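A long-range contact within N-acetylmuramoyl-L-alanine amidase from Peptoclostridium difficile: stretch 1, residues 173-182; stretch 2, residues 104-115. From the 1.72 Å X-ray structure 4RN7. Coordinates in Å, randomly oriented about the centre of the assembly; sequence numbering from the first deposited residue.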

ATOM      1  N   GLY A 173       1.689   7.748  -8.476  1.00 35.18           N
ATOM      2  CA  GLY A 173       1.771   8.616  -7.316  1.00 38.19           C
ATOM      3  C   GLY A 173       2.557   7.972  -6.187  1.00 36.33           C
ATOM      4  O   GLY A 173       3.399   8.613  -5.555  1.00 35.70           O
ATOM      5  N   ILE A 174       2.288   6.696  -5.936  1.00 32.90           N
ATOM      6  CA  ILE A 174       3.016   5.962  -4.907  1.00 32.36           C
ATOM      7  C   ILE A 174       4.505   5.859  -5.240  1.00 36.13           C
ATOM      8  O   ILE A 174       5.358   6.101  -4.382  1.00 34.03           O
ATOM      9  CB  ILE A 174       2.428   4.557  -4.697  1.00 30.95           C
ATOM     10  CG1 ILE A 174       0.974   4.657  -4.210  1.00 30.17           C
ATOM     11  CG2 ILE A 174       3.262   3.776  -3.690  1.00 31.07           C
ATOM     12  CD1 ILE A 174       0.235   3.327  -4.253  1.00 31.44           C
ATOM     13  N   VAL A 175       4.813   5.500  -6.482  1.00 34.05           N
ATOM     14  CA  VAL A 175       6.208   5.437  -6.922  1.00 35.69           C
ATOM     15  C   VAL A 175       6.940   6.741  -6.627  1.00 37.20           C
ATOM     16  O   VAL A 175       8.009   6.739  -6.014  1.00 39.10           O
ATOM     17  CB  VAL A 175       6.320   5.144  -8.420  1.00 37.02           C
ATOM     18  CG1 VAL A 175       7.768   5.268  -8.880  1.00 42.49           C
ATOM     19  CG2 VAL A 175       5.798   3.754  -8.716  1.00 37.30           C
ATOM     20  N   GLN A 176       6.354   7.860  -7.045  1.00 37.99           N
ATOM     21  CA  GLN A 176       7.021   9.141  -6.882  1.00 40.02           C
ATOM     22  C   GLN A 176       7.203   9.505  -5.415  1.00 39.56           C
ATOM     23  O   GLN A 176       8.209  10.113  -5.053  1.00 41.04           O
ATOM     24  CB  GLN A 176       6.282  10.245  -7.642  1.00 41.60           C
ATOM     25  CG  GLN A 176       6.367  10.086  -9.159  1.00 45.14           C
ATOM     26  CD  GLN A 176       7.802   9.971  -9.658  1.00 54.98           C
ATOM     27  OE1 GLN A 176       8.727  10.541  -9.075  1.00 58.15           O
ATOM     28  NE2 GLN A 176       7.991   9.223 -10.741  1.00 53.53           N
ATOM     29  N   GLY A 177       6.249   9.114  -4.572  1.00 37.81           N
ATOM     30  CA  GLY A 177       6.367   9.360  -3.143  1.00 37.71           C
ATOM     31  C   GLY A 177       7.499   8.557  -2.527  1.00 38.38           C
ATOM     32  O   GLY A 177       8.299   9.071  -1.739  1.00 42.28           O
ATOM     33  N   VAL A 178       7.564   7.282  -2.887  1.00 36.39           N
ATOM     34  CA  VAL A 178       8.646   6.423  -2.425  1.00 36.70           C
ATOM     35  C   VAL A 178      10.009   6.938  -2.882  1.00 40.95           C
ATOM     36  O   VAL A 178      10.944   7.013  -2.084  1.00 43.17           O
ATOM     37  CB  VAL A 178       8.446   4.990  -2.918  1.00 35.98           C
ATOM     38  CG1 VAL A 178       9.663   4.122  -2.580  1.00 37.25           C
ATOM     39  CG2 VAL A 178       7.194   4.412  -2.304  1.00 34.47           C
ATOM     40  N   LEU A 179      10.120   7.294  -4.159  1.00 40.21           N
ATOM     41  CA  LEU A 179      11.396   7.751  -4.713  1.00 48.22           C
ATOM     42  C   LEU A 179      11.832   9.053  -4.055  1.00 49.91           C
ATOM     43  O   LEU A 179      13.022   9.268  -3.804  1.00 49.58           O
ATOM     44  CB  LEU A 179      11.296   7.940  -6.230  1.00 43.38           C
ATOM     45  CG  LEU A 179      11.121   6.700  -7.102  1.00 42.94           C
ATOM     46  CD1 LEU A 179      10.970   7.077  -8.555  1.00 44.76           C
ATOM     47  CD2 LEU A 179      12.313   5.783  -6.920  1.00 56.35           C
ATOM     48  N   SER A 180      10.859   9.918  -3.789  1.00 48.67           N
ATOM     49  CA  SER A 180      11.110  11.187  -3.123  1.00 52.06           C
ATOM     50  C   SER A 180      11.584  10.970  -1.687  1.00 57.27           C
ATOM     51  O   SER A 180      12.423  11.718  -1.183  1.00 57.74           O
ATOM     52  CB  SER A 180       9.852  12.050  -3.147  1.00 51.61           C
ATOM     53  OG  SER A 180      10.049  13.246  -2.428  1.00 61.83           O
ATOM     54  N   TYR A 181      11.051   9.942  -1.031  1.00 49.18           N
ATOM     55  CA  TYR A 181      11.521   9.588   0.302  1.00 47.46           C
ATOM     56  C   TYR A 181      12.952   9.055   0.237  1.00 50.10           C
ATOM     57  O   TYR A 181      13.832   9.538   0.954  1.00 53.37           O
ATOM     58  CB  TYR A 181      10.610   8.544   0.957  1.00 49.50           C
ATOM     59  CG  TYR A 181      11.138   8.082   2.302  1.00 48.14           C
ATOM     60  CD1 TYR A 181      10.980   8.869   3.437  1.00 46.93           C
ATOM     61  CD2 TYR A 181      11.814   6.873   2.434  1.00 50.32           C
ATOM     62  CE1 TYR A 181      11.470   8.463   4.667  1.00 49.49           C
ATOM     63  CE2 TYR A 181      12.304   6.456   3.664  1.00 50.34           C
ATOM     64  CZ  TYR A 181      12.132   7.257   4.774  1.00 51.64           C
ATOM     65  OH  TYR A 181      12.619   6.852   5.995  1.00 57.76           O
ATOM     66  N   LEU A 182      13.168   8.063  -0.628  1.00 50.49           N
ATOM     67  CA  LEU A 182      14.465   7.398  -0.801  1.00 53.56           C
ATOM     68  C   LEU A 182      15.573   8.339  -1.270  1.00 59.84           C
ATOM     69  O   LEU A 182      16.745   8.154  -0.927  1.00 59.90           O
ATOM     70  CB  LEU A 182      14.345   6.262  -1.814  1.00 50.08           C
ATOM     71  CG  LEU A 182      13.521   5.028  -1.464  1.00 49.85           C
ATOM     72  CD1 LEU A 182      13.368   4.145  -2.683  1.00 54.00           C
ATOM     73  CD2 LEU A 182      14.167   4.251  -0.338  1.00 44.40           C
TER
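Stretch 2 104-115: TDGSKELAQTVQ

Stretch 2 packs on stretch 1 as one helix against another, running roughly antiparallel, in a contact that is almost wholly van der Waals: a glycine lets the backbones close at one end, a tyrosine fills the gap at the other, and no hydrogen bond crosses between them.

T104 and D105 lead in as loop, G106 takes the N-cap position, and a helix runs from S107 through V114 and Q115 and on beyond the stretch. The cap region is held from within: D105 OD1 accepts from S107 N at 2.9 Å and from S107 OG at 2.6 Å, while L110 N donates to G106 O at 2.8 Å. The N-to-C directions of the two helices differ by 139°, and their axes approach to 7.9 Å. As stretch 2 advances, it therefore passes Y181 first and G177 later.

The tightest point is G177 against V114, where the two CA atoms lie 4.0 Å apart. Glycine makes this spacing possible: an ideal CB on G177 would point toward stretch 2 and come within 2.7 Å of V114 CA, a clash. With no side chain there, V114 CG2 rests on bare backbone, 3.7 Å from G177 C and 3.7 Å from V178 N, and also meets V178 CG2 at 4.1 Å. Beside it, T113 points toward stretch 1 and sets its CG2 3.5 Å from G177 O and 3.7 Å from S180 OG. The T113 hydroxyl is used within its own helix, OG1 donating to E109 O at 3.1 Å, and it is the methyl that faces stretch 1.

One turn onward in stretch 1, and one turn back in stretch 2, the helices are farther apart, with 5.9 Å between the CA atoms of Y181 and L110, and the aromatic ring occupies the space. Y181, with chi1 t, has the largest area covered by the other stretch. L110 CB lies over one face of its ring, 3.9 Å from the centroid and 14° off the normal, a CH-pi contact; L110 CD1 adds an approach of 3.7 Å to Y181 CG. E109 CB sits at the ring edge, 4.3 Å from Y181 CE1.

The phenol reaches the start of the helix, where Y181 OH comes 3.5 Å from G106 O without a hydrogen bond. G106 is doubly constrained: an ideal CB would fall 2.6 Å from Y181 OH, and its phi of 109° with psi of -5° would jam that CB against the preceding carbonyl. The rule to read here is glycine where backbone or phenol comes close, and bulk where the helices diverge.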

ATOM      1  N   THR A 104       9.658   6.444  15.104  1.00 53.60           N
ATOM      2  CA  THR A 104      10.772   7.387  15.129  1.00 53.49           C
ATOM      3  C   THR A 104      11.773   7.100  14.006  1.00 54.55           C
ATOM      4  O   THR A 104      12.751   7.830  13.840  1.00 58.56           O
ATOM      5  CB  THR A 104      11.518   7.342  16.487  1.00 58.40           C
ATOM      6  OG1 THR A 104      11.985   6.012  16.750  1.00 60.93           O
ATOM      7  CG2 THR A 104      10.610   7.779  17.615  1.00 68.61           C
ATOM      8  N   ASP A 105      11.513   6.048  13.229  1.00 47.02           N
ATOM      9  CA  ASP A 105      12.481   5.551  12.253  1.00 51.03           C
ATOM     10  C   ASP A 105      12.356   6.171  10.861  1.00 52.03           C
ATOM     11  O   ASP A 105      13.124   5.832   9.955  1.00 52.64           O
ATOM     12  CB  ASP A 105      12.396   4.022  12.150  1.00 43.83           C
ATOM     13  CG  ASP A 105      11.159   3.540  11.386  1.00 46.57           C
ATOM     14  OD1 ASP A 105      10.171   4.297  11.267  1.00 44.08           O
ATOM     15  OD2 ASP A 105      11.167   2.384  10.909  1.00 43.42           O
ATOM     16  N   GLY A 106      11.392   7.066  10.683  1.00 47.16           N
ATOM     17  CA  GLY A 106      11.193   7.685   9.384  1.00 55.16           C
ATOM     18  C   GLY A 106       9.929   7.215   8.687  1.00 50.57           C
ATOM     19  O   GLY A 106       9.587   7.712   7.611  1.00 44.55           O
ATOM     20  N   SER A 107       9.241   6.251   9.299  1.00 38.31           N
ATOM     21  CA  SER A 107       7.955   5.769   8.794  1.00 33.51           C
ATOM     22  C   SER A 107       6.929   6.895   8.666  1.00 33.67           C
ATOM     23  O   SER A 107       6.151   6.936   7.706  1.00 37.15           O
ATOM     24  CB  SER A 107       7.390   4.684   9.715  1.00 36.22           C
ATOM     25  OG  SER A 107       8.202   3.525   9.709  1.00 36.20           O
ATOM     26  N   LYS A 108       6.911   7.788   9.650  1.00 37.74           N
ATOM     27  CA  LYS A 108       5.957   8.890   9.641  1.00 35.92           C
ATOM     28  C   LYS A 108       6.254   9.813   8.461  1.00 44.10           C
ATOM     29  O   LYS A 108       5.341  10.262   7.756  1.00 41.48           O
ATOM     30  CB  LYS A 108       6.022   9.663  10.961  1.00 39.74           C
ATOM     31  CG  LYS A 108       5.118  10.895  11.010  1.00 43.42           C
ATOM     32  CD  LYS A 108       5.102  11.515  12.402  1.00 51.65           C
ATOM     33  CE  LYS A 108       4.075  12.632  12.489  1.00 61.72           C
ATOM     34  NZ  LYS A 108       3.888  13.135  13.879  1.00 62.34           N
ATOM     35  N   GLU A 109       7.539  10.078   8.242  1.00 41.53           N
ATOM     36  CA  GLU A 109       7.975  10.909   7.126  1.00 47.64           C
ATOM     37  C   GLU A 109       7.649  10.248   5.773  1.00 41.89           C
ATOM     38  O   GLU A 109       7.176  10.908   4.841  1.00 41.21           O
ATOM     39  CB  GLU A 109       9.474  11.205   7.254  1.00 53.86           C
ATOM     40  CG  GLU A 109       9.848  12.164   8.402  1.00 65.92           C
ATOM     41  CD  GLU A 109       9.545  11.621   9.799  1.00 70.51           C
ATOM     42  OE1 GLU A 109       9.655  10.397  10.021  1.00 63.01           O
ATOM     43  OE2 GLU A 109       9.190  12.429  10.682  1.00 76.54           O
ATOM     44  N   LEU A 110       7.901   8.946   5.675  1.00 37.28           N
ATOM     45  CA  LEU A 110       7.565   8.181   4.473  1.00 35.33           C
ATOM     46  C   LEU A 110       6.065   8.254   4.185  1.00 36.44           C
ATOM     47  O   LEU A 110       5.648   8.468   3.046  1.00 35.06           O
ATOM     48  CB  LEU A 110       8.001   6.718   4.637  1.00 35.37           C
ATOM     49  CG  LEU A 110       7.553   5.703   3.578  1.00 33.08           C
ATOM     50  CD1 LEU A 110       8.098   6.054   2.193  1.00 36.90           C
ATOM     51  CD2 LEU A 110       7.970   4.291   3.980  1.00 31.37           C
ATOM     52  N   ALA A 111       5.261   8.083   5.233  1.00 35.74           N
ATOM     53  CA  ALA A 111       3.809   8.135   5.119  1.00 32.85           C
ATOM     54  C   ALA A 111       3.329   9.481   4.583  1.00 37.82           C
ATOM     55  O   ALA A 111       2.483   9.529   3.691  1.00 35.53           O
ATOM     56  CB  ALA A 111       3.159   7.840   6.471  1.00 33.57           C
ATOM     57  N   GLN A 112       3.853  10.572   5.132  1.00 38.21           N
ATOM     58  CA  GLN A 112       3.407  11.892   4.701  1.00 39.12           C
ATOM     59  C   GLN A 112       3.805  12.180   3.252  1.00 40.35           C
ATOM     60  O   GLN A 112       3.011  12.723   2.475  1.00 41.71           O
ATOM     61  CB  GLN A 112       3.934  12.989   5.629  1.00 44.51           C
ATOM     62  CG  GLN A 112       3.352  14.366   5.324  1.00 55.23           C
ATOM     63  CD  GLN A 112       1.833  14.411   5.467  1.00 62.66           C
ATOM     64  OE1 GLN A 112       1.313  14.588   6.568  1.00 71.36           O
ATOM     65  NE2 GLN A 112       1.119  14.245   4.352  1.00 47.13           N
ATOM     66  N   THR A 113       5.032  11.814   2.890  1.00 41.50           N
ATOM     67  CA  THR A 113       5.526  12.054   1.537  1.00 46.33           C
ATOM     68  C   THR A 113       4.702  11.271   0.508  1.00 35.65           C
ATOM     69  O   THR A 113       4.238  11.841  -0.489  1.00 37.04           O
ATOM     70  CB  THR A 113       7.025  11.722   1.427  1.00 47.69           C
ATOM     71  OG1 THR A 113       7.751  12.560   2.333  1.00 46.95           O
ATOM     72  CG2 THR A 113       7.534  11.959   0.016  1.00 48.32           C
ATOM     73  N   VAL A 114       4.507   9.980   0.765  1.00 32.64           N
ATOM     74  CA  VAL A 114       3.690   9.147  -0.115  1.00 29.95           C
ATOM     75  C   VAL A 114       2.242   9.652  -0.173  1.00 38.02           C
ATOM     76  O   VAL A 114       1.693   9.848  -1.262  1.00 33.06           O
ATOM     77  CB  VAL A 114       3.759   7.666   0.287  1.00 31.24           C
ATOM     78  CG1 VAL A 114       2.657   6.860  -0.403  1.00 27.60           C
ATOM     79  CG2 VAL A 114       5.143   7.092  -0.059  1.00 34.61           C
ATOM     80  N   GLN A 115       1.637   9.891   0.987  1.00 32.73           N
ATOM     81  CA  GLN A 115       0.262  10.421   1.032  1.00 35.03           C
ATOM     82  C   GLN A 115       0.078  11.720   0.240  1.00 36.55           C
ATOM     83  O   GLN A 115      -0.852  11.835  -0.566  1.00 35.21           O
ATOM     84  CB  GLN A 115      -0.190  10.618   2.482  1.00 30.11           C
ATOM     85  CG  GLN A 115      -1.558  11.281   2.629  1.00 32.39           C
ATOM     86  CD  GLN A 115      -2.704  10.322   2.363  1.00 33.49           C
ATOM     87  OE1 GLN A 115      -2.531   9.103   2.393  1.00 33.06           O
ATOM     88  NE2 GLN A 115      -3.890  10.873   2.108  1.00 30.85           N
TER